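Long-range contacts in bacillaene synthase decarboxylase PksI (Bacillus subtilis, PDB 4Q1K), which catalyses the decarboxylation of a PksL-tethered 3-methylglutaconyl group to 3-methylcrotonyl during biosynthesis of the antibiotic bacillaene: residues Y77-A82 against Q121-G126; S141-Y146 against L199-V204; S32-V37 against L211-A216; K70-T75 against I114-A119. The protein carries 1 engineered substitution. All coordinates share one frame; numbering follows the deposited sequence.

How the interactions relate
Interactions 3 and 4 lie about 7 Å apart between centres and share the six-stranded sheet, in which strands 34-39, 71-75 and 116-120 run side by side. Interaction 1 follows directly where the strands of interaction 4 leave that sheet, and their segments alternate along the chain. Interaction 2, with its centre about 9 Å from that of interaction 1, is joined to it through the neighbouring strands 123-125 and 145-147 of the smaller sheet. Helix 201-215 serves interactions 2 and 3 with its two ends, their centres about 21 Å apart. Interaction 3 closes a long loop enclosing the other three, so one crotonase-type core is tied together from its early strand to its late helix.

Interaction 1. Residues Y77-A82 against Q121-G126; sequences YDNYFA and QGHGIG
The main chain of Tyr80 to Ala82 runs parallel to that of His123 to Ile125, a short parallel pairing of the crotonase fold reached just after strands 71-75 and 116-120. The register slips by one residue between the Tyr80-His123 and Ala82-Gly124 pairs, making a beta bulge. At the slip His123 O accepts two hydrogen bonds, from Phe81 N at 2.8 Å and from the straighter Ala82 N at 3.1 Å. His123 N in turn binds Asn79 O (2.9 Å). The imidazole then directs its edge at the phenol of Tyr80, an edge-to-face pair with planes 74° apart, in which ND1 lies 3.8 Å above the ring plane near its rim.

At the other end Gln121 reaches under the type II' turn that spans Tyr77 to Tyr80. Its CG sits between the backbone N and carbonyl carbon (chi1 90°), and a bend at chi2 brings NE2 to two turn carbonyls: Asp78 O at 2.9 Å, in the amide plane, and Tyr80 O at 3.1 Å. Both carbonyls are approached from above their planes. Gly76 N on OE1 and the two carbonyls on NE2 hold the amide's rotation; Thr75 OG1 is a weak further partner of OE1. Gly122 CA lies 3.2 Å from Asn79 O.

In crotonase relatives the peptide N-H groups just beyond these two segments form the oxyanion hole, and this pairing probably sets their spacing here. The last backbone bond before that region runs from Ile125 N to Ala82 O, 2.9 Å.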
loop_
_atom_site.group_PDB
_atom_site.type_symbol
_atom_site.label_atom_id
_atom_site.label_comp_id
_atom_site.label_asym_id
_atom_site.label_seq_id
_atom_site.Cartn_x
_atom_site.Cartn_y
_atom_site.Cartn_z
ATOM N N TYR B 77 -14.235 -24.864 -8.522
ATOM C CA TYR B 77 -15.137 -25.350 -9.527
ATOM C C TYR B 77 -16.358 -24.428 -9.516
ATOM O O TYR B 77 -16.726 -23.899 -8.440
ATOM C CB TYR B 77 -15.533 -26.861 -9.263
ATOM C CG TYR B 77 -16.501 -26.928 -8.077
ATOM C CD1 TYR B 77 -17.905 -26.985 -8.293
ATOM C CD2 TYR B 77 -16.024 -26.864 -6.770
ATOM C CE1 TYR B 77 -18.809 -26.984 -7.224
ATOM C CE2 TYR B 77 -16.924 -26.826 -5.691
ATOM C CZ TYR B 77 -18.294 -26.879 -5.943
ATOM O OH TYR B 77 -19.173 -26.848 -4.870
ATOM N N ASP B 78 -16.973 -24.293 -10.701
ATOM C CA ASP B 78 -18.251 -23.535 -10.847
ATOM C C ASP B 78 -18.143 -22.213 -10.106
ATOM O O ASP B 78 -17.231 -21.423 -10.377
ATOM C CB ASP B 78 -19.443 -24.376 -10.324
ATOM C CG ASP B 78 -19.750 -25.576 -11.253
ATOM O OD1 ASP B 78 -19.173 -25.642 -12.376
ATOM O OD2 ASP B 78 -20.537 -26.443 -10.833
ATOM N N ASN B 79 -19.039 -21.968 -9.156
ATOM C CA ASN B 79 -19.049 -20.722 -8.406
ATOM C C ASN B 79 -18.258 -20.637 -7.072
ATOM O O ASN B 79 -18.430 -19.688 -6.309
ATOM C CB ASN B 79 -20.535 -20.257 -8.224
ATOM C CG ASN B 79 -21.357 -21.279 -7.456
ATOM O OD1 ASN B 79 -21.032 -22.504 -7.465
ATOM N ND2 ASN B 79 -22.401 -20.818 -6.754
ATOM N N TYR B 80 -17.392 -21.607 -6.734
ATOM C CA TYR B 80 -16.693 -21.635 -5.444
ATOM C C TYR B 80 -15.182 -21.735 -5.697
ATOM O O TYR B 80 -14.717 -22.665 -6.360
ATOM C CB TYR B 80 -17.104 -22.927 -4.665
ATOM C CG TYR B 80 -18.453 -22.622 -3.950
ATOM C CD1 TYR B 80 -18.447 -21.874 -2.777
ATOM C CD2 TYR B 80 -19.671 -22.909 -4.550
ATOM C CE1 TYR B 80 -19.636 -21.503 -2.145
ATOM C CE2 TYR B 80 -20.889 -22.563 -3.920
ATOM C CZ TYR B 80 -20.843 -21.863 -2.726
ATOM O OH TYR B 80 -21.975 -21.443 -2.032
ATOM N N PHE B 81 -14.457 -20.825 -5.145
ATOM C CA PHE B 81 -13.013 -21.029 -5.085
ATOM C C PHE B 81 -12.738 -21.934 -3.820
ATOM O O PHE B 81 -12.286 -23.064 -3.911
ATOM C CB PHE B 81 -12.260 -19.664 -4.905
ATOM C CG PHE B 81 -10.771 -19.824 -4.682
ATOM C CD1 PHE B 81 -9.947 -20.313 -5.751
ATOM C CD2 PHE B 81 -10.188 -19.538 -3.424
ATOM C CE1 PHE B 81 -8.541 -20.457 -5.560
ATOM C CE2 PHE B 81 -8.812 -19.709 -3.198
ATOM C CZ PHE B 81 -8.002 -20.163 -4.272
ATOM N N ALA B 82 -13.049 -21.412 -2.635
ATOM C CA ALA B 82 -12.734 -22.133 -1.391
ATOM C C ALA B 82 -13.555 -21.455 -0.304
ATOM O O ALA B 82 -13.608 -20.231 -0.212
ATOM C CB ALA B 82 -11.221 -22.191 -1.038
ATOM N N GLN B 121 -12.109 -17.936 -9.212
ATOM C CA GLN B 121 -13.221 -17.710 -10.170
ATOM C C GLN B 121 -14.583 -17.684 -9.410
ATOM O O GLN B 121 -15.597 -17.204 -9.953
ATOM C CB GLN B 121 -13.225 -18.783 -11.275
ATOM C CG GLN B 121 -14.042 -20.058 -11.007
ATOM C CD GLN B 121 -13.655 -20.836 -9.725
ATOM O OE1 GLN B 121 -12.537 -20.725 -9.172
ATOM N NE2 GLN B 121 -14.615 -21.594 -9.229
ATOM N N GLY B 122 -14.585 -18.270 -8.229
ATOM C CA GLY B 122 -15.783 -18.328 -7.356
ATOM C C GLY B 122 -15.549 -17.736 -5.988
ATOM O O GLY B 122 -14.529 -17.057 -5.739
ATOM N N HIS B 123 -16.512 -17.950 -5.100
ATOM C CA HIS B 123 -16.430 -17.299 -3.783
ATOM C C HIS B 123 -15.226 -17.757 -2.951
ATOM O O HIS B 123 -14.809 -18.934 -3.044
ATOM C CB HIS B 123 -17.684 -17.594 -2.987
ATOM C CG HIS B 123 -18.924 -17.279 -3.768
ATOM N ND1 HIS B 123 -19.848 -18.254 -4.141
ATOM C CD2 HIS B 123 -19.338 -16.119 -4.318
ATOM C CE1 HIS B 123 -20.820 -17.676 -4.833
ATOM N NE2 HIS B 123 -20.532 -16.383 -4.948
ATOM N N GLY B 124 -14.700 -16.830 -2.154
ATOM C CA GLY B 124 -13.550 -17.111 -1.353
ATOM C C GLY B 124 -13.943 -16.630 0.053
ATOM O O GLY B 124 -14.111 -15.406 0.302
ATOM N N ILE B 125 -14.101 -17.580 0.966
ATOM C CA ILE B 125 -14.706 -17.308 2.269
ATOM C C ILE B 125 -13.718 -17.776 3.388
ATOM O O ILE B 125 -13.251 -18.915 3.371
ATOM C CB ILE B 125 -16.031 -18.112 2.433
ATOM C CG1 ILE B 125 -16.991 -17.727 1.291
ATOM C CG2 ILE B 125 -16.650 -17.894 3.841
ATOM C CD1 ILE B 125 -18.114 -18.706 1.100
ATOM N N GLY B 126 -13.412 -16.861 4.311
ATOM C CA GLY B 126 -12.661 -17.115 5.494
ATOM C C GLY B 126 -11.317 -17.672 5.159
ATOM O O GLY B 126 -10.567 -17.101 4.397
#

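Interaction 2. Residues S141-Y146 against L199-V204; sequences SRESVY and LPRAEV
Arg201, at the start of helix 201-215, lies across the turn formed by Ser141 to Ser144. Its CB packs on Glu143 OE1 at 3.5 Å and on Ser141 OG at 3.6 Å. With CG anti to the backbone N (chi1 168°) and a bend at chi3, the chain places its guanidinium against Glu143, whose CG sits over the centre of one face, 4.1 Å above the plane. NE is taken up by Gln121 O, and NH2 ends on Ser144 OG at 2.8 Å, about 15° out of the guanidinium plane.

Glu143 meets the helix start through OE1, which accepts from Arg201 N (2.8 Å) on the syn side and from Ser141 OG, both from the same face of the carboxylate. Its OE2 reaches Ala202 N through a bridging water, so the carboxylate engages two successive peptide N-H groups where the chain enters the helix. On the Leu199-Pro200 side, Arg142 N binds Leu199 O at 2.8 Å, and the Arg142 guanidinium rests one face on the ring of Pro200, 4.0 Å from CG to the plane.

This is the junction where two parallel strands, 137-141 and 197-199, end side by side at the margin of the crotonase sheet and the second passes into a helix.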
loop_
_atom_site.group_PDB
_atom_site.type_symbol
_atom_site.label_atom_id
_atom_site.label_comp_id
_atom_site.label_asym_id
_atom_site.label_seq_id
_atom_site.Cartn_x
_atom_site.Cartn_y
_atom_site.Cartn_z
ATOM N N SER B 141 -13.006 -12.826 -9.216
ATOM C CA SER B 141 -14.157 -12.723 -10.090
ATOM C C SER B 141 -15.064 -11.563 -9.626
ATOM O O SER B 141 -15.350 -11.345 -8.442
ATOM C CB SER B 141 -14.966 -14.024 -9.979
ATOM O OG SER B 141 -16.374 -13.743 -10.103
ATOM N N ARG B 142 -15.523 -10.774 -10.596
ATOM C CA ARG B 142 -16.291 -9.630 -10.261
ATOM C C ARG B 142 -17.574 -9.944 -9.462
ATOM O O ARG B 142 -18.002 -9.143 -8.583
ATOM C CB ARG B 142 -16.689 -8.998 -11.650
ATOM C CG ARG B 142 -17.149 -7.557 -11.515
ATOM C CD ARG B 142 -17.375 -6.845 -12.889
ATOM N NE ARG B 142 -16.180 -6.722 -13.758
ATOM C CZ ARG B 142 -16.282 -6.463 -15.069
ATOM N NH1 ARG B 142 -17.479 -6.322 -15.632
ATOM N NH2 ARG B 142 -15.209 -6.316 -15.824
ATOM N N GLU B 143 -18.233 -11.077 -9.827
ATOM C CA GLU B 143 -19.559 -11.369 -9.297
ATOM C C GLU B 143 -19.502 -12.334 -8.079
ATOM O O GLU B 143 -20.506 -12.535 -7.404
ATOM C CB GLU B 143 -20.505 -11.870 -10.436
ATOM C CG GLU B 143 -20.143 -13.215 -11.045
ATOM C CD GLU B 143 -19.225 -13.069 -12.272
ATOM O OE1 GLU B 143 -18.007 -12.630 -12.100
ATOM O OE2 GLU B 143 -19.684 -13.356 -13.406
ATOM N N SER B 144 -18.296 -12.783 -7.721
ATOM C CA SER B 144 -18.139 -13.647 -6.527
ATOM C C SER B 144 -18.000 -12.848 -5.255
ATOM O O SER B 144 -17.568 -11.634 -5.305
ATOM C CB SER B 144 -16.895 -14.492 -6.720
ATOM O OG SER B 144 -17.192 -15.407 -7.842
ATOM N N VAL B 145 -18.228 -13.518 -4.124
ATOM C CA VAL B 145 -18.120 -12.910 -2.781
ATOM C C VAL B 145 -16.828 -13.285 -2.081
ATOM O O VAL B 145 -16.403 -14.423 -2.164
ATOM C CB VAL B 145 -19.341 -13.271 -1.955
ATOM C CG1 VAL B 145 -19.164 -12.765 -0.541
ATOM C CG2 VAL B 145 -20.536 -12.540 -2.576
ATOM N N TYR B 146 -16.162 -12.296 -1.471
ATOM C CA TYR B 146 -14.873 -12.533 -0.746
ATOM C C TYR B 146 -15.056 -12.007 0.655
ATOM O O TYR B 146 -15.550 -10.912 0.841
ATOM C CB TYR B 146 -13.684 -11.869 -1.442
ATOM C CG TYR B 146 -13.581 -12.457 -2.868
ATOM C CD1 TYR B 146 -13.046 -13.719 -3.085
ATOM C CD2 TYR B 146 -14.091 -11.734 -3.972
ATOM C CE1 TYR B 146 -13.073 -14.300 -4.368
ATOM C CE2 TYR B 146 -14.102 -12.281 -5.246
ATOM C CZ TYR B 146 -13.623 -13.603 -5.425
ATOM O OH TYR B 146 -13.572 -14.150 -6.653
ATOM N N LEU B 199 -12.024 -9.930 -12.865
ATOM C CA LEU B 199 -12.616 -10.236 -14.191
ATOM C C LEU B 199 -13.952 -10.920 -13.992
ATOM O O LEU B 199 -14.191 -11.499 -12.921
ATOM C CB LEU B 199 -11.719 -11.294 -14.942
ATOM C CG LEU B 199 -10.342 -10.724 -15.334
ATOM C CD1 LEU B 199 -9.506 -11.879 -15.892
ATOM C CD2 LEU B 199 -10.642 -9.785 -16.498
ATOM N N PRO B 200 -14.829 -10.884 -15.031
ATOM C CA PRO B 200 -15.996 -11.751 -15.056
ATOM C C PRO B 200 -15.556 -13.199 -14.714
ATOM O O PRO B 200 -14.512 -13.635 -15.205
ATOM C CB PRO B 200 -16.458 -11.619 -16.519
ATOM C CG PRO B 200 -16.038 -10.201 -16.848
ATOM C CD PRO B 200 -14.614 -10.196 -16.324
ATOM N N ARG B 201 -16.298 -13.876 -13.858
ATOM C CA ARG B 201 -16.003 -15.275 -13.560
ATOM C C ARG B 201 -15.617 -16.097 -14.798
ATOM O O ARG B 201 -14.663 -16.885 -14.705
ATOM C CB ARG B 201 -17.125 -15.942 -12.788
ATOM C CG ARG B 201 -17.044 -17.469 -12.665
ATOM C CD ARG B 201 -18.288 -18.047 -11.958
ATOM N NE ARG B 201 -18.407 -17.471 -10.623
ATOM C CZ ARG B 201 -19.563 -17.209 -9.997
ATOM N NH1 ARG B 201 -20.723 -17.479 -10.579
ATOM N NH2 ARG B 201 -19.552 -16.667 -8.793
ATOM N N ALA B 202 -16.355 -15.966 -15.907
ATOM C CA ALA B 202 -16.093 -16.845 -17.110
ATOM C C ALA B 202 -14.717 -16.590 -17.720
ATOM O O ALA B 202 -14.324 -17.315 -18.619
ATOM C CB ALA B 202 -17.179 -16.590 -18.217
ATOM N N GLU B 203 -14.030 -15.494 -17.336
ATOM C CA GLU B 203 -12.753 -15.141 -17.943
ATOM C C GLU B 203 -11.560 -15.476 -16.981
ATOM O O GLU B 203 -10.408 -15.389 -17.387
ATOM C CB GLU B 203 -12.752 -13.644 -18.260
ATOM C CG GLU B 203 -13.680 -13.387 -19.445
ATOM C CD GLU B 203 -13.890 -11.892 -19.668
ATOM O OE1 GLU B 203 -12.947 -11.090 -19.469
ATOM O OE2 GLU B 203 -15.023 -11.511 -20.011
ATOM N N VAL B 204 -11.839 -15.836 -15.706
ATOM C CA VAL B 204 -10.759 -15.809 -14.698
ATOM C C VAL B 204 -9.779 -16.946 -15.028
ATOM O O VAL B 204 -8.579 -16.753 -15.031
ATOM C CB VAL B 204 -11.368 -16.013 -13.264
ATOM C CG1 VAL B 204 -10.276 -16.406 -12.219
ATOM C CG2 VAL B 204 -12.140 -14.715 -12.834
HETATM O O HOH W 1 -18.850 -14.378 -15.819
#

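Interaction 3. Residues S32-V37 against L211-A216; sequences SAIIQV and LAQELA
Ile34 carries the tight part of this contact, pressing its branched side chain onto helix 201-215 near the C-terminal end. Its CG1 stands anti to the carbonyl carbon (chi1 -57°) and CD1 continues extended, so the delta methyl comes down on the backbone between two residues, 3.5 Å from Ala212 C and equally far from Gln213 N. The gamma methyl CG2 branches off to touch Ala212 CB at 3.7 Å. One turn on from Ala212, Ala216 CB meets Ile34 CG1 at 4.2 Å.

Toward the strand's start the packing is slacker. Ala33 and Ala216 touch methyl to methyl, CB to CB at 4.3 Å, and both are partly exposed. Gln213 borders the contact on another flank: its CG brushes Ile34 CD1 at 3.8 Å, while its amide runs on to a hydrogen bond with Glu31. No hydrogen bond crosses between the segments, so apolar fit alone joins them.

Ile34 also touches Ile73 of the next strand, and Ala212 touches Ile117 on strand 116-120. The arrangement is the helix-on-sheet packing of an alpha/beta layer, here one face of the main crotonase sheet.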
loop_
_atom_site.group_PDB
_atom_site.type_symbol
_atom_site.label_atom_id
_atom_site.label_comp_id
_atom_site.label_asym_id
_atom_site.label_seq_id
_atom_site.Cartn_x
_atom_site.Cartn_y
_atom_site.Cartn_z
ATOM N N SER B 32 3.612 -28.559 -20.564
ATOM C CA SER B 32 4.708 -29.249 -19.978
ATOM C C SER B 32 5.199 -28.653 -18.650
ATOM O O SER B 32 5.684 -29.396 -17.755
ATOM C CB SER B 32 5.854 -29.259 -21.042
ATOM O OG SER B 32 7.023 -29.724 -20.396
ATOM N N ALA B 33 5.138 -27.329 -18.501
ATOM C CA ALA B 33 5.614 -26.682 -17.261
ATOM C C ALA B 33 4.542 -25.953 -16.438
ATOM O O ALA B 33 4.907 -25.093 -15.611
ATOM C CB ALA B 33 6.737 -25.667 -17.623
ATOM N N ILE B 34 3.248 -26.226 -16.666
ATOM C CA ILE B 34 2.179 -25.561 -15.901
ATOM C C ILE B 34 1.279 -26.661 -15.349
ATOM O O ILE B 34 0.737 -27.511 -16.150
ATOM C CB ILE B 34 1.275 -24.744 -16.871
ATOM C CG1 ILE B 34 2.204 -23.743 -17.605
ATOM C CG2 ILE B 34 0.160 -24.016 -16.050
ATOM C CD1 ILE B 34 1.461 -22.807 -18.587
ATOM N N ILE B 35 1.035 -26.578 -14.041
ATOM C CA ILE B 35 0.221 -27.580 -13.343
ATOM C C ILE B 35 -0.974 -26.808 -12.746
ATOM O O ILE B 35 -0.781 -25.780 -12.084
ATOM C CB ILE B 35 1.067 -28.308 -12.255
ATOM C CG1 ILE B 35 0.335 -29.474 -11.586
ATOM C CG2 ILE B 35 1.654 -27.338 -11.214
ATOM C CD1 ILE B 35 -0.110 -30.513 -12.545
ATOM N N GLN B 36 -2.144 -27.340 -12.983
ATOM C CA GLN B 36 -3.398 -26.803 -12.428
ATOM C C GLN B 36 -3.874 -27.673 -11.288
ATOM O O GLN B 36 -3.957 -28.919 -11.419
ATOM C CB GLN B 36 -4.441 -26.619 -13.528
ATOM C CG GLN B 36 -5.815 -26.127 -13.024
ATOM C CD GLN B 36 -6.751 -26.016 -14.221
ATOM O OE1 GLN B 36 -6.609 -25.101 -14.998
ATOM N NE2 GLN B 36 -7.581 -26.987 -14.435
ATOM N N VAL B 37 -4.096 -27.025 -10.136
ATOM C CA VAL B 37 -4.656 -27.699 -8.932
ATOM C C VAL B 37 -6.131 -27.259 -8.803
ATOM O O VAL B 37 -6.393 -26.124 -8.475
ATOM C CB VAL B 37 -3.858 -27.372 -7.656
ATOM C CG1 VAL B 37 -4.455 -28.047 -6.378
ATOM C CG2 VAL B 37 -2.384 -27.824 -7.817
ATOM N N LEU B 211 -1.528 -16.179 -18.143
ATOM C CA LEU B 211 -0.457 -15.608 -17.355
ATOM C C LEU B 211 0.565 -16.771 -17.040
ATOM O O LEU B 211 1.772 -16.552 -17.001
ATOM C CB LEU B 211 -1.081 -15.059 -16.085
ATOM C CG LEU B 211 -0.234 -14.454 -15.011
ATOM C CD1 LEU B 211 0.651 -13.336 -15.576
ATOM C CD2 LEU B 211 -1.192 -13.913 -13.930
ATOM N N ALA B 212 0.056 -17.960 -16.780
ATOM C CA ALA B 212 0.988 -19.094 -16.485
ATOM C C ALA B 212 1.843 -19.415 -17.713
ATOM O O ALA B 212 3.010 -19.796 -17.566
ATOM C CB ALA B 212 0.206 -20.353 -16.104
ATOM N N GLN B 213 1.242 -19.310 -18.914
ATOM C CA GLN B 213 2.032 -19.483 -20.137
ATOM C C GLN B 213 3.115 -18.453 -20.237
ATOM O O GLN B 213 4.226 -18.794 -20.664
ATOM C CB GLN B 213 1.138 -19.351 -21.370
ATOM C CG GLN B 213 0.263 -20.607 -21.457
ATOM C CD GLN B 213 -0.818 -20.535 -22.513
ATOM O OE1 GLN B 213 -1.481 -19.548 -22.629
ATOM N NE2 GLN B 213 -1.027 -21.636 -23.271
ATOM N N GLU B 214 2.802 -17.206 -19.900
ATOM C CA GLU B 214 3.862 -16.154 -19.863
ATOM C C GLU B 214 4.961 -16.460 -18.845
ATOM O O GLU B 214 6.138 -16.334 -19.138
ATOM C CB GLU B 214 3.242 -14.754 -19.722
ATOM C CG GLU B 214 2.386 -14.472 -20.945
ATOM C CD GLU B 214 1.511 -13.213 -20.751
ATOM O OE1 GLU B 214 1.739 -12.506 -19.769
ATOM O OE2 GLU B 214 0.561 -12.940 -21.503
ATOM N N LEU B 215 4.586 -16.893 -17.641
ATOM C CA LEU B 215 5.589 -17.205 -16.664
ATOM C C LEU B 215 6.476 -18.353 -17.163
ATOM O O LEU B 215 7.674 -18.366 -16.879
ATOM C CB LEU B 215 4.910 -17.595 -15.345
ATOM C CG LEU B 215 4.348 -16.403 -14.541
ATOM C CD1 LEU B 215 3.366 -16.927 -13.479
ATOM C CD2 LEU B 215 5.501 -15.552 -13.926
ATOM N N ALA B 216 5.841 -19.336 -17.802
ATOM C CA ALA B 216 6.593 -20.489 -18.323
ATOM C C ALA B 216 7.532 -20.188 -19.446
ATOM O O ALA B 216 8.272 -21.053 -19.909
ATOM C CB ALA B 216 5.634 -21.671 -18.714
#

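Interaction 4. Residues K70-T75 against I114-A119; sequences KAVILT and IPVIAA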
loop_
_atom_site.group_PDB
_atom_site.type_symbol
_atom_site.label_atom_id
_atom_site.label_comp_id
_atom_site.label_asym_id
_atom_site.label_seq_id
_atom_site.Cartn_x
_atom_site.Cartn_y
_atom_site.Cartn_z
ATOM N N LYS B 70 6.896 -24.635 -13.819
ATOM C CA LYS B 70 7.234 -23.211 -13.672
ATOM C C LYS B 70 6.123 -22.368 -13.004
ATOM O O LYS B 70 6.400 -21.249 -12.454
ATOM C CB LYS B 70 7.524 -22.610 -15.093
ATOM C CG LYS B 70 8.934 -23.110 -15.601
ATOM C CD LYS B 70 9.107 -22.821 -17.094
ATOM C CE LYS B 70 10.482 -23.324 -17.587
ATOM N NZ LYS B 70 10.547 -22.790 -18.985
ATOM N N ALA B 71 4.881 -22.858 -13.098
ATOM C CA ALA B 71 3.770 -22.093 -12.508
ATOM C C ALA B 71 2.711 -23.067 -12.093
ATOM O O ALA B 71 2.446 -24.051 -12.792
ATOM C CB ALA B 71 3.136 -21.139 -13.569
ATOM N N VAL B 72 2.028 -22.710 -11.018
ATOM C CA VAL B 72 0.910 -23.470 -10.550
ATOM C C VAL B 72 -0.356 -22.608 -10.605
ATOM O O VAL B 72 -0.300 -21.420 -10.229
ATOM C CB VAL B 72 1.091 -23.834 -9.032
ATOM C CG1 VAL B 72 -0.166 -24.537 -8.491
ATOM C CG2 VAL B 72 2.436 -24.595 -8.790
ATOM N N ILE B 73 -1.465 -23.174 -11.099
ATOM C CA ILE B 73 -2.765 -22.477 -11.034
ATOM C C ILE B 73 -3.631 -23.234 -10.005
ATOM O O ILE B 73 -3.911 -24.391 -10.208
ATOM C CB ILE B 73 -3.483 -22.504 -12.396
ATOM C CG1 ILE B 73 -2.622 -21.829 -13.510
ATOM C CG2 ILE B 73 -4.885 -21.863 -12.288
ATOM C CD1 ILE B 73 -3.165 -22.094 -14.932
ATOM N N LEU B 74 -4.018 -22.525 -8.959
ATOM C CA LEU B 74 -4.885 -23.038 -7.870
ATOM C C LEU B 74 -6.287 -22.455 -8.139
ATOM O O LEU B 74 -6.449 -21.226 -8.260
ATOM C CB LEU B 74 -4.400 -22.615 -6.469
ATOM C CG LEU B 74 -5.300 -22.938 -5.282
ATOM C CD1 LEU B 74 -5.378 -24.503 -5.206
ATOM C CD2 LEU B 74 -4.626 -22.400 -4.029
ATOM N N THR B 75 -7.290 -23.329 -8.305
ATOM C CA THR B 75 -8.628 -22.781 -8.670
ATOM C C THR B 75 -9.700 -23.674 -8.130
ATOM O O THR B 75 -9.380 -24.806 -7.645
ATOM C CB THR B 75 -8.770 -22.665 -10.224
ATOM O OG1 THR B 75 -9.900 -21.811 -10.561
ATOM C CG2 THR B 75 -8.919 -24.085 -10.952
ATOM N N ILE B 114 7.696 -22.544 -6.618
ATOM C CA ILE B 114 7.404 -21.838 -7.886
ATOM C C ILE B 114 6.206 -20.876 -7.712
ATOM O O ILE B 114 5.436 -20.967 -6.756
ATOM C CB ILE B 114 7.226 -22.821 -9.023
ATOM C CG1 ILE B 114 6.161 -23.866 -8.715
ATOM C CG2 ILE B 114 8.598 -23.403 -9.359
ATOM C CD1 ILE B 114 5.784 -24.774 -9.891
ATOM N N PRO B 115 6.025 -19.946 -8.653
ATOM C CA PRO B 115 4.916 -18.997 -8.549
ATOM C C PRO B 115 3.576 -19.725 -8.610
ATOM O O PRO B 115 3.395 -20.695 -9.395
ATOM C CB PRO B 115 5.078 -18.167 -9.851
ATOM C CG PRO B 115 6.545 -18.114 -10.064
ATOM C CD PRO B 115 7.012 -19.519 -9.704
ATOM N N VAL B 116 2.675 -19.305 -7.730
ATOM C CA VAL B 116 1.321 -19.889 -7.730
ATOM C C VAL B 116 0.339 -18.715 -8.095
ATOM O O VAL B 116 0.470 -17.598 -7.550
ATOM C CB VAL B 116 0.959 -20.358 -6.325
ATOM C CG1 VAL B 116 -0.469 -20.893 -6.249
ATOM C CG2 VAL B 116 2.026 -21.431 -5.887
ATOM N N ILE B 117 -0.596 -19.010 -8.995
ATOM C CA ILE B 117 -1.687 -18.072 -9.344
ATOM C C ILE B 117 -2.952 -18.624 -8.687
ATOM O O ILE B 117 -3.401 -19.728 -9.026
ATOM C CB ILE B 117 -1.878 -18.051 -10.864
ATOM C CG1 ILE B 117 -0.552 -17.588 -11.511
ATOM C CG2 ILE B 117 -3.152 -17.209 -11.288
ATOM C CD1 ILE B 117 -0.486 -18.043 -12.973
ATOM N N ALA B 118 -3.525 -17.857 -7.783
ATOM C CA ALA B 118 -4.845 -18.216 -7.192
ATOM C C ALA B 118 -5.928 -17.631 -8.124
ATOM O O ALA B 118 -6.169 -16.380 -8.154
ATOM C CB ALA B 118 -5.007 -17.538 -5.832
ATOM N N ALA B 119 -6.473 -18.502 -8.963
ATOM C CA ALA B 119 -7.532 -18.088 -9.927
ATOM C C ALA B 119 -8.875 -18.273 -9.147
ATOM O O ALA B 119 -9.496 -19.370 -9.192
ATOM C CB ALA B 119 -7.451 -19.005 -11.162
#
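Strands 71-75 and 116-120 form a parallel pair in the buried interior of the six-stranded sheet; the axes of 71-75 and 116-119 approach to 4.6 Å and are inclined by 22°. The ladder rises through Val72 N to Pro115 O, Ile117 N to Val72 O (2.7 Å), Leu74 N to Ile117 O, and Ala119 N to Leu74 O (2.8 Å).

Side chains pack on both faces. On the one bearing Val72, Leu74 and Val116, Ile114 lies across Val72 at about a right angle: with its CG1 between the backbone N and carbonyl carbon (chi1 55°), CD1 comes to 3.5 Å from Val72 CG2. On the other, Ile73 CG2 meets Ala119 CB at 4.0 Å, and helix 201-215 covers Ile73, Ile117 and Ala119. At the far end a side chain extends the ladder: Thr75 OG1, anti to its own N (chi1 -165°), donates to Ala119 O at 2.8 Å, in the carbonyl plane.

Before the first strand, Lys70 NZ hydrogen-bonds to Lys218 O and Ala216 O. Strand 71-75 is joined to its parallel neighbour 116-120 through helices 87-94 and 108-111, a beta-alpha-beta connection of the crotonase core.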